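Local coordinates for catalase (Pseudomonas syringae, PDB 1M7S), which decomposes hydrogen peroxide into water and oxygen with a heme cofactor and so protects the cell from peroxide damage, at residues A[60-66]-A[79-85]; A[185-189]-A[249-253]; A[252-258]-A[284-290]; A[276-280]-A[409-414]. All coordinates share one frame; numbering follows the deposited sequence.

Contact 1 comes first along the chain. It pairs strand 55-64 with strand 82-90 and closes the connection 67-78. Contact 2 follows in series and brings the loop at 185-189 onto the start of strand 252-260. Contact 3 begins on that strand, sharing K252 and W253, and pairs it with strand 284-295, closing the long loop between them, which contains 276-280. Strand 284-295 also neighbours 55-64, so contacts 1 and 3 are bonded through T63 N and Q289 O, and the beta-barrel runs through both. Contact 4 crosses contact 3 along the chain. It ties that long loop to the start of helix 413-421, joining barrel to helical domain.

Contact 1 (A[60-66]-A[79-85]); sequences GEFTASA and SGEKTPV
Strands 60-64 and 82-85 run antiparallel at 150°, with their axes 4.3 Å apart at closest approach. G60 pairs with V85 and F62 with T83 as hydrogen-bonded pairs, and F62 N to T83 O is 2.7 Å. The bonding continues into the residues before strand 82-85. A64 N reaches E81 O at 3.0 Å, and G80 N reaches A64 O at 2.8 Å. On one face, T63 and K82 form a non-hydrogen-bonded pair whose side chains are linked. K82 folds back through bends at chi3 and chi4 (-53° and -62°), which bring NZ to T63 OG1 at 2.8 Å. The methyl CG2 of T63 also lies close to NZ. The E61 side chain, on the same face, lies over the backbone of T83 and P84, though the exact position of its carboxylate is doubtful. On the other face, V85 sets CG1 against F62 CB at 4.1 Å. Its second methyl, CG2, leans on the G60 backbone at 3.5 Å from G60 C. F62 meets F112 edge-to-face, and T83 and V85 also pack on strand 107-114. Strand 55-64 is flanked by strand 284-295 on its other edge, through backbone bonds of E61, T63 and S65, and V85 touches M290 and L292 of that strand. The hairpin is thus built into the catalase beta-barrel.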
# COMPACT_ATOMS: atom_id res chain seq x y z
N GLY A 60 -9.88 -19.20 23.45
CA GLY A 60 -10.43 -19.88 24.67
C GLY A 60 -11.88 -19.31 24.83
O GLY A 60 -12.54 -18.97 23.85
N GLU A 61 -12.28 -19.25 26.09
CA GLU A 61 -13.63 -18.75 26.37
C GLU A 61 -13.66 -18.05 27.71
O GLU A 61 -12.88 -18.44 28.55
CB GLU A 61 -14.64 -19.94 26.44
CG GLU A 61 -15.12 -20.47 25.11
CD GLU A 61 -16.52 -20.13 24.68
OE1 GLU A 61 -17.00 -20.63 23.63
OE2 GLU A 61 -17.21 -19.37 25.40
N PHE A 62 -14.58 -17.07 27.83
CA PHE A 62 -14.70 -16.40 29.12
C PHE A 62 -16.16 -16.66 29.59
O PHE A 62 -17.03 -16.55 28.72
CB PHE A 62 -14.56 -14.89 28.97
CG PHE A 62 -15.00 -14.03 30.13
CD1 PHE A 62 -14.20 -13.96 31.26
CD2 PHE A 62 -16.22 -13.36 30.08
CE1 PHE A 62 -14.62 -13.20 32.33
CE2 PHE A 62 -16.66 -12.62 31.18
CZ PHE A 62 -15.84 -12.53 32.30
N THR A 63 -16.27 -16.96 30.86
CA THR A 63 -17.64 -17.17 31.38
C THR A 63 -17.89 -16.20 32.53
O THR A 63 -17.16 -16.25 33.50
CB THR A 63 -17.79 -18.65 31.77
OG1 THR A 63 -17.74 -19.43 30.55
CG2 THR A 63 -19.16 -18.90 32.42
N ALA A 64 -18.88 -15.33 32.42
CA ALA A 64 -19.17 -14.45 33.56
C ALA A 64 -19.85 -15.18 34.72
O ALA A 64 -20.58 -16.17 34.54
CB ALA A 64 -20.01 -13.29 33.12
N SER A 65 -19.68 -14.62 35.92
CA SER A 65 -20.24 -15.29 37.09
C SER A 65 -20.86 -14.40 38.15
O SER A 65 -21.02 -14.93 39.27
CB SER A 65 -19.14 -16.11 37.77
OG SER A 65 -18.05 -15.30 38.20
N ALA A 66 -21.09 -13.13 37.89
CA ALA A 66 -21.65 -12.31 38.97
C ALA A 66 -22.75 -11.42 38.41
O ALA A 66 -22.89 -11.29 37.20
CB ALA A 66 -20.53 -11.44 39.57
N SER A 79 -24.27 -13.06 34.17
CA SER A 79 -23.95 -14.30 34.82
C SER A 79 -24.31 -15.54 34.01
O SER A 79 -25.40 -15.61 33.47
CB SER A 79 -24.66 -14.37 36.19
OG SER A 79 -24.01 -15.36 36.94
N GLY A 80 -23.30 -16.39 33.82
CA GLY A 80 -23.38 -17.60 33.01
C GLY A 80 -23.20 -17.37 31.52
O GLY A 80 -23.20 -18.31 30.70
N GLU A 81 -23.03 -16.10 31.09
CA GLU A 81 -22.84 -15.87 29.66
C GLU A 81 -21.45 -16.39 29.28
O GLU A 81 -20.49 -15.99 29.93
CB GLU A 81 -22.94 -14.38 29.30
CG GLU A 81 -22.64 -14.12 27.83
CD GLU A 81 -23.84 -14.27 26.93
OE1 GLU A 81 -24.95 -14.49 27.48
OE2 GLU A 81 -23.75 -14.12 25.69
N LYS A 82 -21.39 -17.16 28.20
CA LYS A 82 -20.09 -17.69 27.75
C LYS A 82 -19.75 -17.01 26.44
O LYS A 82 -20.55 -16.99 25.50
CB LYS A 82 -20.19 -19.21 27.58
CG LYS A 82 -18.90 -19.99 27.60
CD LYS A 82 -19.17 -21.49 27.71
CE LYS A 82 -20.08 -21.87 28.87
NZ LYS A 82 -19.50 -21.52 30.21
N THR A 83 -18.52 -16.43 26.40
CA THR A 83 -18.10 -15.68 25.23
C THR A 83 -16.75 -16.21 24.72
O THR A 83 -15.85 -16.31 25.54
CB THR A 83 -17.91 -14.21 25.70
OG1 THR A 83 -19.21 -13.65 26.01
CG2 THR A 83 -17.31 -13.37 24.59
N PRO A 84 -16.67 -16.56 23.48
CA PRO A 84 -15.38 -17.01 22.90
C PRO A 84 -14.41 -15.82 22.95
O PRO A 84 -14.85 -14.70 22.74
CB PRO A 84 -15.65 -17.36 21.46
CG PRO A 84 -17.13 -17.17 21.27
CD PRO A 84 -17.70 -16.41 22.45
N VAL A 85 -13.13 -16.08 23.09
CA VAL A 85 -12.11 -15.06 23.03
C VAL A 85 -10.95 -15.45 22.11
O VAL A 85 -10.70 -16.64 21.89
CB VAL A 85 -11.49 -14.81 24.44
CG1 VAL A 85 -12.53 -14.36 25.49
CG2 VAL A 85 -10.78 -16.00 25.07

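Contact 2 (A[185-189]-A[249-253])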
# COMPACT_ATOMS: atom_id res chain seq x y z
N TYR A 185 3.82 -16.72 29.99
CA TYR A 185 2.61 -15.88 29.93
C TYR A 185 1.52 -16.45 30.86
O TYR A 185 0.71 -15.70 31.42
CB TYR A 185 2.05 -15.81 28.52
CG TYR A 185 2.89 -15.02 27.53
CD1 TYR A 185 3.28 -13.71 27.84
CD2 TYR A 185 3.16 -15.58 26.30
CE1 TYR A 185 4.00 -12.97 26.92
CE2 TYR A 185 3.87 -14.83 25.35
CZ TYR A 185 4.27 -13.56 25.69
OH TYR A 185 5.00 -12.84 24.75
N ARG A 186 1.61 -17.76 31.08
CA ARG A 186 0.69 -18.43 32.00
C ARG A 186 0.96 -18.03 33.45
O ARG A 186 0.09 -18.23 34.29
CB ARG A 186 0.89 -19.98 31.97
CG ARG A 186 0.62 -20.56 30.59
CD ARG A 186 0.64 -22.12 30.69
NE ARG A 186 2.02 -22.56 30.92
CZ ARG A 186 2.33 -23.66 31.57
NH1 ARG A 186 1.30 -24.38 32.07
NH2 ARG A 186 3.59 -24.05 31.73
N PHE A 187 2.11 -17.52 33.79
CA PHE A 187 2.55 -17.15 35.11
C PHE A 187 2.65 -15.63 35.30
O PHE A 187 3.55 -15.18 35.99
CB PHE A 187 3.89 -17.84 35.42
CG PHE A 187 3.77 -19.33 35.19
CD1 PHE A 187 4.42 -19.91 34.10
CD2 PHE A 187 3.00 -20.13 36.01
CE1 PHE A 187 4.33 -21.26 33.84
CE2 PHE A 187 2.89 -21.50 35.75
CZ PHE A 187 3.54 -22.07 34.67
N MET A 188 1.73 -14.92 34.69
CA MET A 188 1.65 -13.48 34.88
C MET A 188 0.18 -13.08 35.03
O MET A 188 -0.70 -13.69 34.41
CB MET A 188 2.23 -12.62 33.76
CG MET A 188 1.56 -12.58 32.41
SD MET A 188 2.63 -11.73 31.19
CE MET A 188 1.28 -11.36 30.04
N ASP A 189 -0.02 -11.95 35.68
CA ASP A 189 -1.37 -11.41 35.74
C ASP A 189 -1.58 -10.50 34.53
O ASP A 189 -0.67 -10.25 33.77
CB ASP A 189 -1.58 -10.59 37.01
CG ASP A 189 -1.85 -11.37 38.27
OD1 ASP A 189 -1.89 -12.61 38.26
OD2 ASP A 189 -2.04 -10.69 39.33
N ASP A 249 -3.07 -28.77 29.52
CA ASP A 249 -2.91 -27.99 30.73
C ASP A 249 -3.26 -26.50 30.52
O ASP A 249 -2.40 -25.60 30.42
CB ASP A 249 -1.46 -28.12 31.21
CG ASP A 249 -1.30 -27.54 32.60
OD1 ASP A 249 -2.34 -27.40 33.30
OD2 ASP A 249 -0.17 -27.18 33.01
N PHE A 250 -4.56 -26.27 30.36
CA PHE A 250 -5.06 -24.96 29.99
C PHE A 250 -4.97 -23.94 31.10
O PHE A 250 -5.50 -24.04 32.21
CB PHE A 250 -6.51 -25.13 29.52
CG PHE A 250 -6.71 -26.19 28.49
CD1 PHE A 250 -7.82 -27.02 28.55
CD2 PHE A 250 -5.82 -26.37 27.43
CE1 PHE A 250 -8.02 -27.99 27.58
CE2 PHE A 250 -6.00 -27.34 26.47
CZ PHE A 250 -7.12 -28.14 26.54
N PRO A 251 -4.27 -22.84 30.80
CA PRO A 251 -4.11 -21.75 31.76
C PRO A 251 -5.43 -21.01 31.93
O PRO A 251 -6.23 -20.82 31.01
CB PRO A 251 -3.04 -20.80 31.17
CG PRO A 251 -3.24 -21.04 29.69
CD PRO A 251 -3.62 -22.51 29.52
N LYS A 252 -5.66 -20.58 33.17
CA LYS A 252 -6.84 -19.80 33.51
C LYS A 252 -6.55 -18.54 34.32
O LYS A 252 -5.62 -18.43 35.12
CB LYS A 252 -7.76 -20.65 34.42
CG LYS A 252 -8.43 -21.76 33.57
CD LYS A 252 -8.98 -22.88 34.47
CE LYS A 252 -9.52 -22.46 35.79
NZ LYS A 252 -8.65 -22.60 36.98
N TRP A 253 -7.49 -17.57 34.15
CA TRP A 253 -7.40 -16.34 34.90
C TRP A 253 -8.81 -15.92 35.38
O TRP A 253 -9.78 -16.01 34.64
CB TRP A 253 -6.87 -15.20 34.04
CG TRP A 253 -5.42 -15.23 33.69
CD1 TRP A 253 -4.41 -14.51 34.25
CD2 TRP A 253 -4.85 -16.02 32.65
NE1 TRP A 253 -3.20 -14.83 33.62
CE2 TRP A 253 -3.47 -15.73 32.61
CE3 TRP A 253 -5.38 -16.91 31.69
CZ2 TRP A 253 -2.62 -16.33 31.69
CZ3 TRP A 253 -4.52 -17.53 30.80
CH2 TRP A 253 -3.13 -17.23 30.78
O HOH W 1 -1.42 -23.87 32.52
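The loop that leads into strand 190-191 meets the first residues of barrel strand 252-260 and those that lead into it. The loop lies near the active site: the M188 side chain is about 7 Å from that of N124, a predicted active-site residue, and about 8 Å from the heme. W253 carries one end of the contact. Its indole NE1 donates to M188 O at 2.9 Å, with a nearly straight N-H...O angle of 175°. The acceptor lies in the ring plane and the bond runs almost along the carbonyl direction. Y185 O comes to the same indole at its edge, 3.4 Å from W253 CZ2. R186 carries the other end. Its CG rests on the ring of P251, 3.7 Å from P251 CB, and the two side chains cross at about a right angle. Bent at chi3, the arginine then passes beyond the proline to D249. R186 NH1 forms a salt bridge with D249 OD2 at 3.3 Å, but the hydrogen bond within it is weak, with an angle of 127°. The carboxylate stands nearly perpendicular to the guanidinium, 82° between planes. A water adds a second link, accepting from R186 NH1 at 2.8 Å and donating to D249 O. F187 CZ lies above one guanidinium face, toward its rim. NH2 has a separate salt bridge to D240 of helix 236-246. At W253 one straight bond lets the loop backbone satisfy a buried indole N-H. The R186 end is a looser charged link, with the arginine shared between two aspartates and a water.

Contact 3 (A[252-258]-A[284-290]); sequences KWDLYVQ and EKKIGQM
The ring of Y256 lies against K286, whose CB sits over one ring face at 4.0 Å from the centroid. Farther along, K286 CD passes D254 OD2 at 3.4 Å. The lysine chain bends away beyond this point, so K286 NZ stays 5.4 Å from D254 OD2. The other carboxylate oxygen is held more directly. Q289 NE2 donates to D254 OD1 at 2.9 Å, on the syn side, somewhat out of the carboxylate plane, with the acceptor close to the amide plane. Amide and carboxylate are nearly coplanar, 15° apart. An extended Q289 chain, with chi1 and chi2 both 178°, brings the amide there and sets it beside K252 CE. On the opposite face, I287 CD1 fits between L255 and V257, at 3.7 Å from L255 CD2 and 3.6 Å from V257 CG1. These side chains hang on two antiparallel strands of the catalase beta-barrel. The regular pairing is broken by a classic beta bulge, in which I287 and G288 both face L255. I287 N donates to L255 O and L255 N donates to G288 O. Regular pairs resume on either side, W253 with M290 and V257 with K285. E284 OE2 accepts from a water at 2.7 Å, and that water makes a weak bond to Y256 O. The same carboxylate oxygen is bonded to H211 of strand 205-214, the other neighbour of strand 252-260. L255 and M290 pack on W212 of that strand, while V257 touches V208 and F210. M290 also reaches V85 and V87 of strand 82-90.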
# COMPACT_ATOMS: atom_id res chain seq x y z
N LYS A 252 -5.66 -20.58 33.17
CA LYS A 252 -6.84 -19.80 33.51
C LYS A 252 -6.55 -18.54 34.32
O LYS A 252 -5.62 -18.43 35.12
CB LYS A 252 -7.76 -20.65 34.42
CG LYS A 252 -8.43 -21.76 33.57
CD LYS A 252 -8.98 -22.88 34.47
CE LYS A 252 -9.52 -22.46 35.79
NZ LYS A 252 -8.65 -22.60 36.98
N TRP A 253 -7.49 -17.57 34.15
CA TRP A 253 -7.40 -16.34 34.90
C TRP A 253 -8.81 -15.92 35.38
O TRP A 253 -9.78 -16.01 34.64
CB TRP A 253 -6.87 -15.20 34.04
CG TRP A 253 -5.42 -15.23 33.69
CD1 TRP A 253 -4.41 -14.51 34.25
CD2 TRP A 253 -4.85 -16.02 32.65
NE1 TRP A 253 -3.20 -14.83 33.62
CE2 TRP A 253 -3.47 -15.73 32.61
CE3 TRP A 253 -5.38 -16.91 31.69
CZ2 TRP A 253 -2.62 -16.33 31.69
CZ3 TRP A 253 -4.52 -17.53 30.80
CH2 TRP A 253 -3.13 -17.23 30.78
N ASP A 254 -8.92 -15.53 36.63
CA ASP A 254 -10.14 -14.98 37.20
C ASP A 254 -10.14 -13.48 36.91
O ASP A 254 -9.08 -12.83 37.09
CB ASP A 254 -10.24 -15.22 38.70
CG ASP A 254 -10.85 -16.61 39.00
OD1 ASP A 254 -11.42 -17.23 38.10
OD2 ASP A 254 -10.72 -17.04 40.17
N LEU A 255 -11.26 -12.96 36.44
CA LEU A 255 -11.38 -11.51 36.20
C LEU A 255 -12.00 -10.82 37.41
O LEU A 255 -13.10 -11.19 37.87
CB LEU A 255 -12.26 -11.26 34.96
CG LEU A 255 -12.48 -9.81 34.54
CD1 LEU A 255 -11.10 -9.16 34.22
CD2 LEU A 255 -13.42 -9.73 33.36
N TYR A 256 -11.29 -9.81 37.90
CA TYR A 256 -11.76 -8.96 38.97
C TYR A 256 -11.95 -7.50 38.56
O TYR A 256 -11.19 -6.97 37.72
CB TYR A 256 -10.76 -9.00 40.13
CG TYR A 256 -10.69 -10.28 40.90
CD1 TYR A 256 -9.92 -11.33 40.40
CD2 TYR A 256 -11.37 -10.46 42.11
CE1 TYR A 256 -9.83 -12.53 41.09
CE2 TYR A 256 -11.29 -11.67 42.81
CZ TYR A 256 -10.53 -12.69 42.28
OH TYR A 256 -10.42 -13.89 42.91
N VAL A 257 -12.90 -6.82 39.24
CA VAL A 257 -13.09 -5.38 39.03
C VAL A 257 -12.93 -4.59 40.33
O VAL A 257 -13.21 -5.11 41.42
CB VAL A 257 -14.38 -4.94 38.36
CG1 VAL A 257 -14.43 -5.46 36.90
CG2 VAL A 257 -15.65 -5.36 39.11
N GLN A 258 -12.43 -3.34 40.22
CA GLN A 258 -12.33 -2.38 41.30
C GLN A 258 -13.24 -1.25 40.86
O GLN A 258 -13.20 -0.88 39.67
CB GLN A 258 -10.94 -1.76 41.60
CG GLN A 258 -10.02 -2.71 42.34
CD GLN A 258 -8.66 -2.03 42.42
OE1 GLN A 258 -8.08 -1.81 41.34
NE2 GLN A 258 -8.16 -1.74 43.61
N GLU A 284 -11.59 -5.58 45.47
CA GLU A 284 -11.83 -6.24 44.17
C GLU A 284 -12.99 -7.24 44.25
O GLU A 284 -13.15 -7.91 45.26
CB GLU A 284 -10.58 -7.01 43.73
CG GLU A 284 -9.37 -6.07 43.57
CD GLU A 284 -8.24 -6.91 42.98
OE1 GLU A 284 -7.38 -7.31 43.79
OE2 GLU A 284 -8.25 -7.20 41.76
N LYS A 285 -13.78 -7.40 43.21
CA LYS A 285 -14.89 -8.32 43.12
C LYS A 285 -14.72 -9.22 41.89
O LYS A 285 -14.49 -8.72 40.80
CB LYS A 285 -16.22 -7.54 43.00
CG LYS A 285 -17.42 -8.36 42.54
CD LYS A 285 -18.74 -7.62 42.55
CE LYS A 285 -19.86 -8.64 42.26
NZ LYS A 285 -21.20 -8.08 42.63
N LYS A 286 -14.78 -10.54 42.09
CA LYS A 286 -14.62 -11.43 40.92
C LYS A 286 -15.85 -11.42 40.04
O LYS A 286 -17.01 -11.46 40.54
CB LYS A 286 -14.35 -12.86 41.42
CG LYS A 286 -14.18 -13.84 40.26
CD LYS A 286 -13.46 -15.10 40.72
CE LYS A 286 -14.24 -15.89 41.73
NZ LYS A 286 -15.71 -15.65 41.71
N ILE A 287 -15.70 -11.31 38.72
CA ILE A 287 -16.83 -11.27 37.82
C ILE A 287 -16.84 -12.33 36.74
O ILE A 287 -17.81 -12.36 35.95
CB ILE A 287 -16.98 -9.89 37.12
CG1 ILE A 287 -15.75 -9.51 36.26
CG2 ILE A 287 -17.24 -8.80 38.15
CD1 ILE A 287 -16.11 -8.29 35.38
N GLY A 288 -15.83 -13.20 36.72
CA GLY A 288 -15.83 -14.24 35.67
C GLY A 288 -14.46 -14.96 35.67
O GLY A 288 -13.56 -14.63 36.42
N GLN A 289 -14.35 -15.82 34.66
CA GLN A 289 -13.15 -16.67 34.53
C GLN A 289 -12.92 -16.96 33.06
O GLN A 289 -13.83 -17.24 32.28
CB GLN A 289 -13.18 -17.94 35.37
CG GLN A 289 -11.95 -18.83 35.19
CD GLN A 289 -12.02 -20.06 36.11
OE1 GLN A 289 -12.33 -21.13 35.57
NE2 GLN A 289 -11.73 -19.99 37.39
N MET A 290 -11.61 -16.86 32.69
CA MET A 290 -11.26 -17.14 31.28
C MET A 290 -10.32 -18.35 31.25
O MET A 290 -9.46 -18.51 32.11
CB MET A 290 -10.58 -15.90 30.66
CG MET A 290 -10.08 -16.16 29.24
SD MET A 290 -9.54 -14.63 28.41
CE MET A 290 -8.25 -14.11 29.49
O HOH W 2 -9.58 -5.48 40.09

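Contact 4 (A[276-280]-A[409-414])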
# COMPACT_ATOMS: atom_id res chain seq x y z
N THR A 276 -0.39 6.12 35.65
CA THR A 276 0.73 5.74 36.47
C THR A 276 0.34 5.33 37.88
O THR A 276 1.21 4.99 38.68
CB THR A 276 1.77 6.90 36.56
OG1 THR A 276 1.28 8.03 37.31
CG2 THR A 276 2.19 7.22 35.15
N LYS A 277 -0.98 5.11 38.15
CA LYS A 277 -1.39 4.77 39.48
C LYS A 277 -2.28 3.53 39.58
O LYS A 277 -3.13 3.28 38.73
CB LYS A 277 -2.29 5.95 40.03
CG LYS A 277 -1.58 7.29 40.19
CD LYS A 277 -0.56 7.26 41.34
CE LYS A 277 0.05 8.65 41.55
NZ LYS A 277 1.00 8.86 40.39
N ILE A 278 -2.06 2.80 40.67
CA ILE A 278 -2.99 1.71 41.02
C ILE A 278 -3.99 2.33 42.02
O ILE A 278 -3.79 3.45 42.45
CB ILE A 278 -2.30 0.52 41.68
CG1 ILE A 278 -1.61 0.87 43.00
CG2 ILE A 278 -1.25 -0.08 40.73
CD1 ILE A 278 -1.38 -0.37 43.87
N TRP A 279 -5.04 1.61 42.38
CA TRP A 279 -5.96 2.11 43.42
C TRP A 279 -5.76 1.18 44.63
O TRP A 279 -6.31 0.08 44.64
CB TRP A 279 -7.39 2.01 42.93
CG TRP A 279 -7.79 2.84 41.76
CD1 TRP A 279 -7.12 3.90 41.18
CD2 TRP A 279 -9.05 2.77 41.08
NE1 TRP A 279 -7.86 4.44 40.17
CE2 TRP A 279 -9.07 3.76 40.09
CE3 TRP A 279 -10.16 1.91 41.22
CZ2 TRP A 279 -10.12 3.94 39.21
CZ3 TRP A 279 -11.23 2.12 40.35
CH2 TRP A 279 -11.22 3.09 39.36
N PRO A 280 -4.91 1.58 45.55
CA PRO A 280 -4.43 0.72 46.61
C PRO A 280 -5.49 0.16 47.54
O PRO A 280 -5.33 -1.01 47.91
CB PRO A 280 -3.41 1.52 47.46
CG PRO A 280 -3.22 2.77 46.66
CD PRO A 280 -4.24 2.87 45.53
N GLU A 409 -0.28 14.93 41.13
CA GLU A 409 0.63 13.97 40.46
C GLU A 409 1.11 12.82 41.32
O GLU A 409 1.31 11.70 40.80
CB GLU A 409 1.85 14.78 40.00
CG GLU A 409 1.56 15.72 38.82
CD GLU A 409 2.89 16.16 38.24
OE1 GLU A 409 3.59 15.39 37.52
OE2 GLU A 409 3.26 17.32 38.54
N GLN A 410 1.48 13.12 42.57
CA GLN A 410 2.03 12.11 43.50
C GLN A 410 2.96 11.12 42.79
O GLN A 410 2.76 9.90 42.75
CB GLN A 410 0.83 11.40 44.16
CG GLN A 410 1.31 10.57 45.37
CD GLN A 410 0.21 9.63 45.84
OE1 GLN A 410 0.07 8.49 45.42
NE2 GLN A 410 -0.61 10.22 46.74
N ASN A 411 4.07 11.64 42.24
CA ASN A 411 4.90 10.76 41.41
C ASN A 411 5.76 9.76 42.09
O ASN A 411 6.29 8.90 41.35
CB ASN A 411 5.85 11.61 40.52
CG ASN A 411 5.07 12.44 39.53
OD1 ASN A 411 4.08 12.02 38.91
ND2 ASN A 411 5.52 13.66 39.38
N PHE A 412 5.98 9.84 43.38
CA PHE A 412 6.94 8.95 44.04
C PHE A 412 6.38 8.00 45.08
O PHE A 412 7.03 6.99 45.40
CB PHE A 412 8.07 9.81 44.67
CG PHE A 412 8.58 10.87 43.74
CD1 PHE A 412 8.21 12.20 43.91
CD2 PHE A 412 9.31 10.52 42.62
CE1 PHE A 412 8.62 13.18 43.00
CE2 PHE A 412 9.73 11.52 41.73
CZ PHE A 412 9.39 12.84 41.91
N LYS A 413 5.21 8.23 45.67
CA LYS A 413 4.71 7.45 46.80
C LYS A 413 4.48 5.98 46.54
O LYS A 413 4.97 5.07 47.20
CB LYS A 413 3.39 8.08 47.35
CG LYS A 413 2.90 7.34 48.60
CD LYS A 413 1.51 7.78 49.01
CE LYS A 413 1.16 7.33 50.43
NZ LYS A 413 0.36 8.44 51.07
N GLN A 414 3.80 5.71 45.41
CA GLN A 414 3.45 4.34 45.04
C GLN A 414 4.69 3.56 44.63
O GLN A 414 4.79 2.34 44.86
CB GLN A 414 2.36 4.35 43.96
CG GLN A 414 0.96 4.44 44.60
CD GLN A 414 -0.16 4.21 43.58
OE1 GLN A 414 0.15 3.66 42.51
NE2 GLN A 414 -1.40 4.63 43.91
O HOH W 3 3.43 9.42 38.80
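Neither segment pairs as a strand. The loop 276-280 passes the turn 409-412 and the first residues of helix 413-421, with K277 CA and Q414 CA 7.4 Å apart. Q414 extends from the helix start and grips the backbone of I278 with both ends of its amide. Q414 OE1 takes the I278 N-H, N to OE1 3.0 Å, in the carbonyl plane and on a lone pair, with an angle of 170°. Q414 NE2 donates to I278 O at 3.0 Å, from above the carbonyl plane. I278 CG1 packs against the same amide, 3.3 Å from Q414 OE1, and OE1 also has a weak bond from R170. K277 crosses Q414 obliquely, its chain bent at chi2 and chi4 (-70° and -74°). Its CD passes Q414 NE2, and its ammonium arrives at the turn. K277 NZ donates to E409 O at 2.9 Å. A weak bond joins K277 NZ to Q410 O at 3.1 Å. D274 forms a salt bridge with the same ammonium. The two bonds of the Q414 amide, one accepted and one donated, fix which way it is turned. The lysine charge, probably balanced in part by D274, also meets two backbone carbonyls of the turn leading into the helix.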